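Putative oxidoreductase (Pseudomonas putida, PDB 3L6D) probably acts as an NADP-dependent oxidoreductase, pairing a Rossmann-type dinucleotide-binding domain with a helical C-terminal domain like that of the reductive aminases. Local coordinates at residues Phe8-Val14 with Ser64-Ile70; Ile15-Gly21 with Thr69-Leu73; Thr79-Leu83 with Leu111-Val115; Tyr122-Val128 with His140-Asp146; Val272-Ala276 with Thr289-Phe293. All blocks are in the same frame, centred on the assembly; numbering follows the deposited sequence.

Contact 1 (Phe8-Val14 with Ser64-Ile70); sequences FEFDVSV and SASPATI
Strands 12-14 and 68-70 run parallel, their axes 4.5 Å apart and inclined at 27°, with Ser13 level with Thr69 and Val14 with Ile70. Two backbone hydrogen bonds fix this register: Ser13 N to Ala68 O (3.0 Å) and Ile70 N to Ser13 O (2.7 Å). CA-H...O contacts accompany them, such as Thr69 CA to Ser13 O at 3.3 Å. Strand 12-15 is flanked by strands 35-38 and 68-71, the 3-2-1-4 order of a Rossmann fold, in which the chain crosses over from one half of the parallel sheet to the other. Among side chains, Ser66 OG (chi1 m) donates to Ser13 OG at 2.8 Å, and Ser13 OG also bonds Ala62 O; short serines thus tie the turn after helix 59-65 to strand 12-15. A water joins Glu9 N (2.9 Å) to Ala65 O (2.6 Å). Apolar contacts finish the interface. Pro67 CD sits 3.8 Å from the centroid of the Phe8 ring (chi1 m), a CH-pi contact over its face, while Val12 CG2 meets Ile70 CD1 at 3.7 Å.

Contact 2 (Ile15-Gly21 with Thr69-Leu73); sequences IGLGAMG and TIFVL
Ile15 loses the most surface here, with Val72 next. Ile15 ends its strand in extended conformation, paired in parallel with Phe71 (CA-CA 5.0 Å): Ile15 N donates to Ile70 O at 2.8 Å, and Ile15 O accepts from Val72 N at 3.0 Å. Its branched, apolar side chain (chi1 m, chi2 t) reaches Thr69 CG2 from CD1 at 3.7 Å and Leu73 CD2 from CG2 at 4.2 Å, on the face covered by helix 59-65. Val72 (chi1 t) lies against the start of helix 19-30, its CG2 3.9 Å from Gly21 CA and its CG1 4.0 Å from CG of Met20, a selenomethionine. Gly16, Gly18 and Gly21 fit the GxGxxG pattern of dinucleotide-binding Rossmann folds, consistent with a cofactor site at this strand-turn-helix. Gly16, at phi 101° and psi 122°, brings CA to 3.5 Å from Val72 O, where a side chain would clash; a CB on Gly21 would strike Gly16 O. Gly18 is the N-cap residue. One water accepts from Gly18 N (2.9 Å) and Gly21 N (3.1 Å) and donates weakly to Val72 O (3.3 Å). Backbone bonds thus hold the strand end, while Gly16 and Gly21, lacking CB, let turn and helix start lie close to Val72.

Contact 3 (Thr79-Leu83 with Leu111-Val115); sequences THEVL and LQGLV
Both segments are regular helix, and their axes run nearly parallel, 7° apart in direction and 11.9 Å at closest approach. His80 CA is nearest Leu111 CA (8.1 Å) and Leu83 CA nearest Val115 CA (8.6 Å); Val115 N bonds Leu111 O at 2.9 Å, an i+4 to i bond. Such near-parallel neighbours are expected on one side of a Rossmann sheet: helix 76-84 follows strand 68-71, helix 105-117 follows strand 96-99, and right-handed beta-alpha-beta crossovers set them side by side. Leucines of 111-115 reach across most of the gap. Leu111 (chi1 m, chi2 t) places CD2 3.5 Å from Thr79 CG2. The same methyl lies over a face of the His80 ring, 4.0 Å from its centroid, a CH-pi contact with the imidazole. Leu114 (chi1 t) brings CD2 to 4.1 Å from Leu83 CG. Thr79 turns a methyl to this interface while its OG1 bonds back to Asp75 O, and Leu83 also packs on Phe71 of the sheet.

Contact 4 (Tyr122-Val128 with His140-Asp146); sequences YVKGMIV and HSIHTGD
Segments 122-128 and 140-146 pair as an antiparallel hairpin, strand axes 4.6 Å apart at 155°. At Tyr122, O accepts from Asp146 N (3.0 Å), and a water links Tyr122 N to Asp146 OD2; Asp146 also N-caps the next helix through Ala149 N. Val123 lies opposite Gly145, whose phi of 103° suits glycine and where a side chain would strike Tyr122 O. Lys124 and Thr144 form a hydrogen-bonded pair, Lys124 N to Thr144 O 2.9 Å and Thr144 N to Lys124 O 3.0 Å. Gly125, lacking a side chain, admits the His143 imidazole, with Gly125 CA 3.5 Å from His143 CD2. Met126, a selenomethionine, pairs with Ile142 (Met126 N to Ile142 O and Ile142 N to Met126 O, both 2.8 Å), beside helix 169-199. Ile127 is level with Ser141 (CA-CA 4.2 Å), and Val128 N donates to His140 O at 2.8 Å. The hairpin appends an antiparallel strand to the parallel Rossmann sheet; backbone bonds set its register, while His143 and Ser141 spend their polarity on Tyr100 and Thr164.

Contact 5 (Val272-Ala276 with Thr289-Phe293); sequences VVQRA and TTKSF
Thr289 opens a segment whose backbone angles are helical throughout, facing regular helix 272-276. Its CG2 (chi1 m) lies 3.6 Å from Val272 CG1, so the methyl serves the apolar interface while OG1 bonds Ile286 O. Thr289 O then accepts from Ser292 N (3.1 Å) and from Ser292 OG (2.7 Å, chi1 p). Ser292 makes the closest CA approach, 5.5 Å from Ala276 CA; two small residues permit this, Ser292 CB meeting Ala276 CB at 3.8 Å. A water donates to Ser292 OG (2.9 Å) and Val272 O (2.7 Å) and accepts from Arg275 NE (3.0 Å), and Arg275, chi1 and chi2 t but chi3 p, brings NH2 to 2.7 Å from Ser292 O. Phe293 (chi1 m) places CZ 3.5 Å from Val272 CG1. In the helical C-terminal domain the chain thus turns back after helix 264-281 to pack on it. Helix 242-259 lies beside both segments, through Leu242 on Val273 and Thr289, and the second subunit adds its Pro264 on Val272, Trp262 on Arg275 and Phe191 on Thr289.

Overall arrangement
Contacts 1 to 4 belong to the nucleotide-binding domain; contact 5 stands apart in the C-terminal domain, its centre 32 Å from that of contact 4. Contacts 2 to 5 are buried, contact 1 only partly. Contacts 1 and 2 share strand 68-71, but contact 1 extends to the N-terminal loop and the turn after helix 59-65, whereas contact 2 lies at the glycine-rich turn. Contact 3 touches contact 2 through Phe71 and Leu73, and contact 4 through Tyr122 packed on helix 105-117. Backbone hydrogen bonds set the register of contacts 1, 2 and 4, most fully in contact 4; apolar side chains make contact 3, and mixed apolar and water-mediated links contact 5. Contacts 4 and 5 both also touch the second subunit.

Contact 1 (Phe8-Val14 with Ser64-Ile70)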
# COMPACT_ATOMS: atom_id res chain seq x y z
N PHE B 8 4.20 35.12 -28.61
CA PHE B 8 4.42 33.66 -28.68
C PHE B 8 3.32 33.04 -29.52
O PHE B 8 2.13 33.32 -29.30
CB PHE B 8 4.41 33.04 -27.28
CG PHE B 8 5.66 33.31 -26.48
CD1 PHE B 8 5.62 34.18 -25.40
CD2 PHE B 8 6.88 32.69 -26.82
CE1 PHE B 8 6.76 34.42 -24.63
CE2 PHE B 8 8.04 32.94 -26.09
CZ PHE B 8 7.98 33.80 -24.98
N GLU B 9 3.71 32.20 -30.48
CA GLU B 9 2.77 31.40 -31.25
C GLU B 9 2.59 30.04 -30.58
O GLU B 9 1.79 29.24 -31.03
CB GLU B 9 3.26 31.21 -32.71
CG GLU B 9 3.33 32.50 -33.56
CD GLU B 9 2.05 33.33 -33.50
OE1 GLU B 9 0.94 32.78 -33.71
OE2 GLU B 9 2.14 34.56 -33.21
N PHE B 10 3.35 29.76 -29.52
CA PHE B 10 3.24 28.48 -28.84
C PHE B 10 3.14 28.64 -27.33
O PHE B 10 3.61 29.66 -26.76
CB PHE B 10 4.41 27.56 -29.22
CG PHE B 10 4.40 27.21 -30.65
CD1 PHE B 10 3.63 26.17 -31.12
CD2 PHE B 10 5.10 28.02 -31.56
CE1 PHE B 10 3.61 25.88 -32.49
CE2 PHE B 10 5.08 27.74 -32.92
CZ PHE B 10 4.33 26.68 -33.38
N ASP B 11 2.51 27.66 -26.70
CA ASP B 11 2.34 27.67 -25.26
C ASP B 11 3.49 26.99 -24.53
O ASP B 11 3.78 27.30 -23.36
CB ASP B 11 1.04 26.95 -24.94
CG ASP B 11 -0.14 27.67 -25.51
OD1 ASP B 11 -0.29 28.85 -25.17
OD2 ASP B 11 -0.89 27.06 -26.29
N VAL B 12 4.13 26.04 -25.19
CA VAL B 12 5.12 25.16 -24.55
C VAL B 12 5.92 24.45 -25.61
O VAL B 12 5.39 24.06 -26.66
CB VAL B 12 4.46 24.13 -23.59
CG1 VAL B 12 3.44 23.23 -24.32
CG2 VAL B 12 5.53 23.28 -22.83
N SER B 13 7.21 24.25 -25.35
CA SER B 13 8.03 23.47 -26.27
C SER B 13 8.46 22.25 -25.47
O SER B 13 8.50 22.30 -24.24
CB SER B 13 9.29 24.25 -26.70
OG SER B 13 8.93 25.38 -27.52
N VAL B 14 8.73 21.16 -26.18
CA VAL B 14 9.18 19.91 -25.54
C VAL B 14 10.40 19.44 -26.30
O VAL B 14 10.37 19.26 -27.52
CB VAL B 14 8.07 18.80 -25.58
CG1 VAL B 14 8.55 17.53 -24.82
CG2 VAL B 14 6.80 19.28 -24.97
N SER B 64 12.99 29.55 -28.14
CA SER B 64 12.47 30.87 -28.49
C SER B 64 10.98 30.82 -28.70
O SER B 64 10.26 31.79 -28.44
CB SER B 64 13.20 31.44 -29.74
OG SER B 64 14.57 31.70 -29.42
N ALA B 65 10.49 29.67 -29.16
CA ALA B 65 9.09 29.57 -29.65
C ALA B 65 8.04 29.67 -28.56
O ALA B 65 6.89 29.99 -28.86
CB ALA B 65 8.88 28.27 -30.44
N SER B 66 8.42 29.35 -27.32
CA SER B 66 7.42 29.25 -26.21
C SER B 66 7.99 29.88 -24.95
O SER B 66 9.19 29.90 -24.79
CB SER B 66 7.15 27.76 -25.92
OG SER B 66 6.79 27.06 -27.10
N PRO B 67 7.15 30.29 -24.00
CA PRO B 67 7.69 30.89 -22.77
C PRO B 67 8.34 29.83 -21.83
O PRO B 67 9.16 30.17 -20.99
CB PRO B 67 6.45 31.56 -22.14
CG PRO B 67 5.32 30.69 -22.60
CD PRO B 67 5.66 30.34 -24.03
N ALA B 68 7.98 28.56 -22.02
CA ALA B 68 8.54 27.45 -21.22
C ALA B 68 8.89 26.29 -22.16
O ALA B 68 8.15 26.00 -23.10
CB ALA B 68 7.56 26.96 -20.19
N THR B 69 9.97 25.59 -21.83
CA THR B 69 10.36 24.44 -22.57
C THR B 69 10.51 23.28 -21.58
O THR B 69 11.17 23.41 -20.53
CB THR B 69 11.70 24.65 -23.31
OG1 THR B 69 11.56 25.66 -24.31
CG2 THR B 69 12.12 23.37 -24.01
N ILE B 70 9.90 22.15 -21.89
CA ILE B 70 10.03 20.98 -21.05
C ILE B 70 11.20 20.14 -21.58
O ILE B 70 11.24 19.83 -22.78
CB ILE B 70 8.72 20.21 -21.09
CG1 ILE B 70 7.65 20.97 -20.32
CG2 ILE B 70 8.86 18.80 -20.49
CD1 ILE B 70 6.31 20.38 -20.59
O HOH W 1 6.58 31.63 -30.83

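Contact 2 (Ile15-Gly21 with Thr69-Leu73)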
# COMPACT_ATOMS: atom_id res chain seq x y z
N ILE B 15 11.44 19.20 -25.55
CA ILE B 15 12.67 18.78 -26.10
C ILE B 15 13.04 17.43 -25.53
O ILE B 15 13.18 17.23 -24.36
CB ILE B 15 13.70 19.80 -25.83
CG1 ILE B 15 13.48 20.98 -26.72
CG2 ILE B 15 15.04 19.25 -26.03
CD1 ILE B 15 14.42 21.98 -26.52
N GLY B 16 13.21 16.52 -26.45
CA GLY B 16 13.46 15.14 -26.17
C GLY B 16 12.15 14.45 -26.37
O GLY B 16 11.18 14.75 -25.71
N LEU B 17 12.13 13.49 -27.27
CA LEU B 17 10.91 12.80 -27.58
C LEU B 17 11.18 11.33 -27.55
O LEU B 17 11.08 10.66 -28.54
CB LEU B 17 10.45 13.16 -28.97
CG LEU B 17 10.61 14.60 -29.40
CD1 LEU B 17 10.19 14.84 -30.79
CD2 LEU B 17 9.90 15.52 -28.44
N GLY B 18 11.47 10.87 -26.35
CA GLY B 18 11.49 9.49 -25.96
C GLY B 18 10.10 9.24 -25.45
O GLY B 18 9.23 10.05 -25.61
N ALA B 19 9.89 8.10 -24.83
CA ALA B 19 8.52 7.72 -24.40
C ALA B 19 7.82 8.76 -23.52
O ALA B 19 6.63 9.05 -23.72
CB ALA B 19 8.53 6.35 -23.72
N MSE B 20 8.54 9.29 -22.53
CA MSE B 20 7.98 10.22 -21.55
C MSE B 20 7.70 11.60 -22.18
O MSE B 20 6.59 12.15 -22.06
CB MSE B 20 8.91 10.31 -20.34
CG MSE B 20 8.39 11.10 -19.14
SE MSE B 20 6.57 10.70 -18.53
CE MSE B 20 6.91 9.33 -17.14
N GLY B 21 8.71 12.15 -22.85
CA GLY B 21 8.51 13.37 -23.63
C GLY B 21 7.42 13.24 -24.68
O GLY B 21 6.59 14.13 -24.82
N THR B 69 9.97 25.59 -21.83
CA THR B 69 10.36 24.44 -22.57
C THR B 69 10.51 23.28 -21.58
O THR B 69 11.17 23.41 -20.53
CB THR B 69 11.70 24.65 -23.31
OG1 THR B 69 11.56 25.66 -24.31
CG2 THR B 69 12.12 23.37 -24.01
N ILE B 70 9.90 22.15 -21.89
CA ILE B 70 10.03 20.98 -21.05
C ILE B 70 11.20 20.14 -21.58
O ILE B 70 11.24 19.83 -22.78
CB ILE B 70 8.72 20.21 -21.09
CG1 ILE B 70 7.65 20.97 -20.32
CG2 ILE B 70 8.86 18.80 -20.49
CD1 ILE B 70 6.31 20.38 -20.59
N PHE B 71 12.17 19.81 -20.72
CA PHE B 71 13.32 18.95 -21.10
C PHE B 71 13.11 17.53 -20.58
O PHE B 71 12.83 17.33 -19.40
CB PHE B 71 14.63 19.40 -20.46
CG PHE B 71 15.33 20.52 -21.15
CD1 PHE B 71 14.64 21.55 -21.73
CD2 PHE B 71 16.71 20.58 -21.10
CE1 PHE B 71 15.32 22.62 -22.35
CE2 PHE B 71 17.40 21.64 -21.69
CZ PHE B 71 16.70 22.67 -22.32
N VAL B 72 13.23 16.53 -21.45
CA VAL B 72 13.09 15.15 -21.02
C VAL B 72 14.12 14.38 -21.82
O VAL B 72 13.83 13.88 -22.90
CB VAL B 72 11.67 14.54 -21.24
CG1 VAL B 72 11.46 13.40 -20.26
CG2 VAL B 72 10.55 15.55 -21.10
N LEU B 73 15.33 14.29 -21.29
CA LEU B 73 16.47 13.82 -22.08
C LEU B 73 17.03 12.55 -21.48
O LEU B 73 16.59 12.14 -20.41
CB LEU B 73 17.54 14.90 -22.13
CG LEU B 73 17.11 16.14 -22.93
CD1 LEU B 73 17.97 17.33 -22.57
CD2 LEU B 73 17.10 15.90 -24.44
O HOH W 2 11.61 11.49 -23.53

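Contact 3 (Thr79-Leu83 with Leu111-Val115)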
# COMPACT_ATOMS: atom_id res chain seq x y z
N THR B 79 21.67 16.67 -21.30
CA THR B 79 21.19 18.01 -20.91
C THR B 79 22.27 19.04 -21.23
O THR B 79 21.98 20.09 -21.81
CB THR B 79 20.82 18.07 -19.42
OG1 THR B 79 19.84 17.07 -19.13
CG2 THR B 79 20.26 19.45 -19.02
N HIS B 80 23.52 18.74 -20.88
CA HIS B 80 24.58 19.74 -21.07
C HIS B 80 24.86 19.93 -22.54
O HIS B 80 25.08 21.04 -22.98
CB HIS B 80 25.83 19.37 -20.28
CG HIS B 80 25.75 19.75 -18.84
ND1 HIS B 80 26.17 20.98 -18.37
CD2 HIS B 80 25.30 19.06 -17.76
CE1 HIS B 80 25.99 21.02 -17.06
NE2 HIS B 80 25.46 19.88 -16.67
N GLU B 81 24.81 18.84 -23.31
CA GLU B 81 24.98 18.88 -24.77
C GLU B 81 23.94 19.80 -25.47
O GLU B 81 24.28 20.68 -26.30
CB GLU B 81 24.91 17.47 -25.32
CG GLU B 81 24.94 17.38 -26.84
CD GLU B 81 24.87 15.95 -27.36
OE1 GLU B 81 24.23 15.09 -26.71
OE2 GLU B 81 25.45 15.70 -28.45
N VAL B 82 22.66 19.60 -25.12
CA VAL B 82 21.58 20.45 -25.59
C VAL B 82 21.88 21.92 -25.26
O VAL B 82 21.80 22.79 -26.14
CB VAL B 82 20.19 20.00 -25.02
CG1 VAL B 82 19.16 21.11 -25.12
CG2 VAL B 82 19.70 18.75 -25.73
N LEU B 83 22.26 22.19 -24.01
CA LEU B 83 22.50 23.55 -23.52
C LEU B 83 23.75 24.22 -24.12
O LEU B 83 23.87 25.45 -24.12
CB LEU B 83 22.61 23.58 -21.98
CG LEU B 83 21.39 23.66 -21.04
CD1 LEU B 83 20.21 24.49 -21.58
CD2 LEU B 83 20.94 22.29 -20.73
N LEU B 111 22.97 22.96 -13.14
CA LEU B 111 22.05 23.29 -14.27
C LEU B 111 21.22 24.52 -14.02
O LEU B 111 21.05 25.37 -14.91
CB LEU B 111 21.10 22.16 -14.56
CG LEU B 111 21.81 21.01 -15.24
CD1 LEU B 111 20.97 19.73 -15.07
CD2 LEU B 111 22.05 21.39 -16.68
N GLN B 112 20.68 24.59 -12.81
CA GLN B 112 20.04 25.78 -12.32
C GLN B 112 20.99 26.97 -12.52
O GLN B 112 20.62 27.95 -13.15
CB GLN B 112 19.67 25.62 -10.84
CG GLN B 112 18.72 26.71 -10.35
CD GLN B 112 18.31 26.51 -8.92
OE1 GLN B 112 19.11 26.69 -8.01
NE2 GLN B 112 17.07 26.14 -8.70
N GLY B 113 22.23 26.86 -12.03
CA GLY B 113 23.22 27.94 -12.20
C GLY B 113 23.42 28.38 -13.64
O GLY B 113 23.42 29.57 -13.94
N LEU B 114 23.57 27.40 -14.52
CA LEU B 114 23.75 27.64 -15.94
C LEU B 114 22.56 28.38 -16.56
O LEU B 114 22.73 29.37 -17.28
CB LEU B 114 23.94 26.31 -16.66
CG LEU B 114 24.56 26.28 -18.07
CD1 LEU B 114 25.31 24.95 -18.36
CD2 LEU B 114 23.56 26.55 -19.14
N VAL B 115 21.35 27.89 -16.31
CA VAL B 115 20.15 28.51 -16.86
C VAL B 115 19.99 29.93 -16.31
O VAL B 115 19.68 30.90 -17.06
CB VAL B 115 18.91 27.61 -16.60
CG1 VAL B 115 17.61 28.34 -16.94
CG2 VAL B 115 19.01 26.27 -17.41

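Contact 4 (Tyr122-Val128 with His140-Asp146)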
# COMPACT_ATOMS: atom_id res chain seq x y z
N TYR B 122 14.97 28.09 -13.94
CA TYR B 122 15.12 26.65 -13.99
C TYR B 122 14.14 25.99 -13.01
O TYR B 122 14.12 26.34 -11.82
CB TYR B 122 16.55 26.26 -13.63
CG TYR B 122 16.74 24.78 -13.59
CD1 TYR B 122 16.99 24.06 -14.77
CD2 TYR B 122 16.67 24.08 -12.39
CE1 TYR B 122 17.18 22.68 -14.73
CE2 TYR B 122 16.83 22.71 -12.34
CZ TYR B 122 17.07 22.02 -13.51
OH TYR B 122 17.22 20.64 -13.44
N VAL B 123 13.26 25.13 -13.52
CA VAL B 123 12.42 24.31 -12.63
C VAL B 123 12.72 22.84 -12.82
O VAL B 123 12.74 22.35 -13.98
CB VAL B 123 10.89 24.56 -12.90
CG1 VAL B 123 10.03 23.68 -11.99
CG2 VAL B 123 10.53 26.04 -12.71
N LYS B 124 12.96 22.13 -11.73
CA LYS B 124 13.18 20.68 -11.85
C LYS B 124 11.84 20.01 -11.54
O LYS B 124 11.16 20.41 -10.61
CB LYS B 124 14.22 20.20 -10.83
CG LYS B 124 14.38 18.66 -10.78
CD LYS B 124 15.38 18.26 -9.61
CE LYS B 124 15.61 16.71 -9.61
NZ LYS B 124 16.14 16.33 -10.96
N GLY B 125 11.43 19.02 -12.33
CA GLY B 125 10.18 18.32 -12.03
C GLY B 125 10.43 16.82 -11.84
O GLY B 125 11.39 16.25 -12.41
N MSE B 126 9.61 16.20 -10.99
CA MSE B 126 9.53 14.75 -10.85
C MSE B 126 8.06 14.37 -11.02
O MSE B 126 7.19 14.88 -10.31
CB MSE B 126 10.05 14.29 -9.49
CG MSE B 126 11.57 14.07 -9.40
SE MSE B 126 12.34 14.96 -7.81
CE MSE B 126 11.48 16.64 -8.28
N ILE B 127 7.79 13.46 -11.92
CA ILE B 127 6.43 13.05 -12.08
C ILE B 127 6.22 11.69 -11.47
O ILE B 127 6.85 10.74 -11.83
CB ILE B 127 5.97 13.13 -13.51
CG1 ILE B 127 4.56 12.65 -13.61
CG2 ILE B 127 6.83 12.34 -14.40
CD1 ILE B 127 3.80 13.39 -14.56
N VAL B 128 5.32 11.61 -10.50
CA VAL B 128 5.07 10.38 -9.84
C VAL B 128 4.05 9.56 -10.59
O VAL B 128 2.97 9.37 -10.15
CB VAL B 128 4.62 10.61 -8.42
CG1 VAL B 128 4.76 9.38 -7.61
CG2 VAL B 128 5.41 11.69 -7.82
N HIS B 140 0.41 12.70 -9.47
CA HIS B 140 1.07 13.75 -8.71
C HIS B 140 2.45 14.05 -9.32
O HIS B 140 3.06 13.18 -9.95
CB HIS B 140 1.24 13.37 -7.22
CG HIS B 140 0.01 13.54 -6.39
ND1 HIS B 140 -0.08 14.47 -5.37
CD2 HIS B 140 -1.16 12.85 -6.36
CE1 HIS B 140 -1.27 14.38 -4.79
NE2 HIS B 140 -1.94 13.40 -5.38
N SER B 141 2.91 15.31 -9.18
CA SER B 141 4.28 15.66 -9.52
C SER B 141 4.86 16.50 -8.40
O SER B 141 4.12 17.05 -7.62
CB SER B 141 4.35 16.46 -10.85
OG SER B 141 3.47 17.58 -10.74
N ILE B 142 6.18 16.60 -8.34
CA ILE B 142 6.86 17.46 -7.37
C ILE B 142 7.75 18.38 -8.19
O ILE B 142 8.34 17.92 -9.14
CB ILE B 142 7.78 16.57 -6.47
CG1 ILE B 142 6.96 15.61 -5.61
CG2 ILE B 142 8.66 17.46 -5.58
CD1 ILE B 142 7.77 14.38 -5.13
N HIS B 143 7.81 19.67 -7.86
CA HIS B 143 8.67 20.62 -8.57
C HIS B 143 9.52 21.37 -7.59
O HIS B 143 9.14 21.53 -6.41
CB HIS B 143 7.80 21.60 -9.39
CG HIS B 143 7.14 20.95 -10.57
ND1 HIS B 143 5.85 20.44 -10.52
CD2 HIS B 143 7.61 20.69 -11.81
CE1 HIS B 143 5.56 19.90 -11.70
NE2 HIS B 143 6.61 20.04 -12.49
N THR B 144 10.72 21.79 -8.02
CA THR B 144 11.62 22.53 -7.16
C THR B 144 12.41 23.50 -8.07
O THR B 144 12.17 23.51 -9.28
CB THR B 144 12.55 21.59 -6.31
OG1 THR B 144 13.24 22.37 -5.34
CG2 THR B 144 13.54 20.82 -7.14
N GLY B 145 13.34 24.28 -7.51
CA GLY B 145 14.15 25.23 -8.29
C GLY B 145 13.62 26.64 -8.08
O GLY B 145 13.64 27.16 -6.97
N ASP B 146 13.06 27.23 -9.14
CA ASP B 146 12.61 28.62 -9.14
C ASP B 146 11.12 28.69 -8.85
O ASP B 146 10.28 28.37 -9.71
CB ASP B 146 12.94 29.22 -10.51
CG ASP B 146 12.75 30.74 -10.57
OD1 ASP B 146 11.64 31.29 -10.32
OD2 ASP B 146 13.74 31.39 -10.94
O HOH W 3 15.67 29.73 -11.69
O HOH W 4 0.72 9.90 -8.95

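Contact 5 (Val272-Ala276 with Thr289-Phe293)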
# COMPACT_ATOMS: atom_id res chain seq x y z
N VAL B 272 12.62 -4.90 11.92
CA VAL B 272 12.28 -3.55 12.33
C VAL B 272 11.36 -3.51 13.57
O VAL B 272 11.61 -2.75 14.52
CB VAL B 272 11.63 -2.76 11.16
CG1 VAL B 272 11.07 -1.42 11.64
CG2 VAL B 272 12.67 -2.51 10.06
N VAL B 273 10.29 -4.31 13.55
CA VAL B 273 9.31 -4.25 14.64
C VAL B 273 9.86 -4.98 15.88
O VAL B 273 9.67 -4.53 17.01
CB VAL B 273 7.95 -4.82 14.22
CG1 VAL B 273 7.00 -4.68 15.33
CG2 VAL B 273 7.37 -4.05 12.98
N GLN B 274 10.54 -6.10 15.69
CA GLN B 274 11.17 -6.75 16.86
C GLN B 274 12.11 -5.73 17.51
O GLN B 274 12.04 -5.49 18.71
CB GLN B 274 11.89 -8.04 16.45
CG GLN B 274 10.97 -9.17 15.92
CD GLN B 274 10.15 -9.87 17.00
OE1 GLN B 274 10.43 -9.75 18.20
NE2 GLN B 274 9.12 -10.62 16.58
N ARG B 275 12.95 -5.07 16.70
CA ARG B 275 13.86 -4.07 17.24
C ARG B 275 13.17 -2.87 17.95
O ARG B 275 13.61 -2.46 19.03
CB ARG B 275 14.83 -3.57 16.18
CG ARG B 275 16.07 -2.93 16.79
CD ARG B 275 16.84 -2.19 15.75
NE ARG B 275 16.12 -1.01 15.33
CZ ARG B 275 16.61 0.22 15.38
NH1 ARG B 275 17.85 0.42 15.82
NH2 ARG B 275 15.87 1.24 14.97
N ALA B 276 12.11 -2.33 17.35
CA ALA B 276 11.28 -1.31 18.02
C ALA B 276 10.79 -1.83 19.38
O ALA B 276 10.80 -1.09 20.38
CB ALA B 276 10.09 -0.89 17.13
N THR B 289 6.56 2.58 15.55
CA THR B 289 7.63 2.02 14.74
C THR B 289 8.40 3.16 14.06
O THR B 289 9.63 3.12 13.95
CB THR B 289 7.10 1.03 13.68
OG1 THR B 289 6.42 -0.05 14.33
CG2 THR B 289 8.26 0.43 12.84
N THR B 290 7.66 4.16 13.57
CA THR B 290 8.25 5.37 13.02
C THR B 290 9.37 5.98 13.87
O THR B 290 10.47 6.31 13.33
CB THR B 290 7.13 6.42 12.74
OG1 THR B 290 6.16 5.82 11.85
CG2 THR B 290 7.71 7.62 12.04
N LYS B 291 9.11 6.15 15.16
CA LYS B 291 10.08 6.76 16.09
C LYS B 291 11.37 5.95 16.27
O LYS B 291 12.40 6.53 16.60
CB LYS B 291 9.44 7.02 17.46
CG LYS B 291 8.44 8.18 17.51
CD LYS B 291 7.32 7.97 18.56
CE LYS B 291 7.81 8.00 19.99
NZ LYS B 291 6.76 7.53 20.95
N SER B 292 11.31 4.64 16.03
CA SER B 292 12.47 3.76 16.20
C SER B 292 13.58 4.06 15.19
O SER B 292 14.74 3.68 15.38
CB SER B 292 12.06 2.27 16.16
OG SER B 292 11.82 1.77 14.85
N PHE B 293 13.22 4.78 14.13
CA PHE B 293 14.22 5.21 13.16
C PHE B 293 14.96 6.49 13.54
O PHE B 293 15.95 6.87 12.89
CB PHE B 293 13.59 5.33 11.77
CG PHE B 293 13.09 4.02 11.23
CD1 PHE B 293 11.76 3.67 11.36
CD2 PHE B 293 13.97 3.14 10.60
CE1 PHE B 293 11.31 2.46 10.86
CE2 PHE B 293 13.53 1.92 10.10
CZ PHE B 293 12.20 1.57 10.23
O HOH W 5 13.29 -0.64 14.45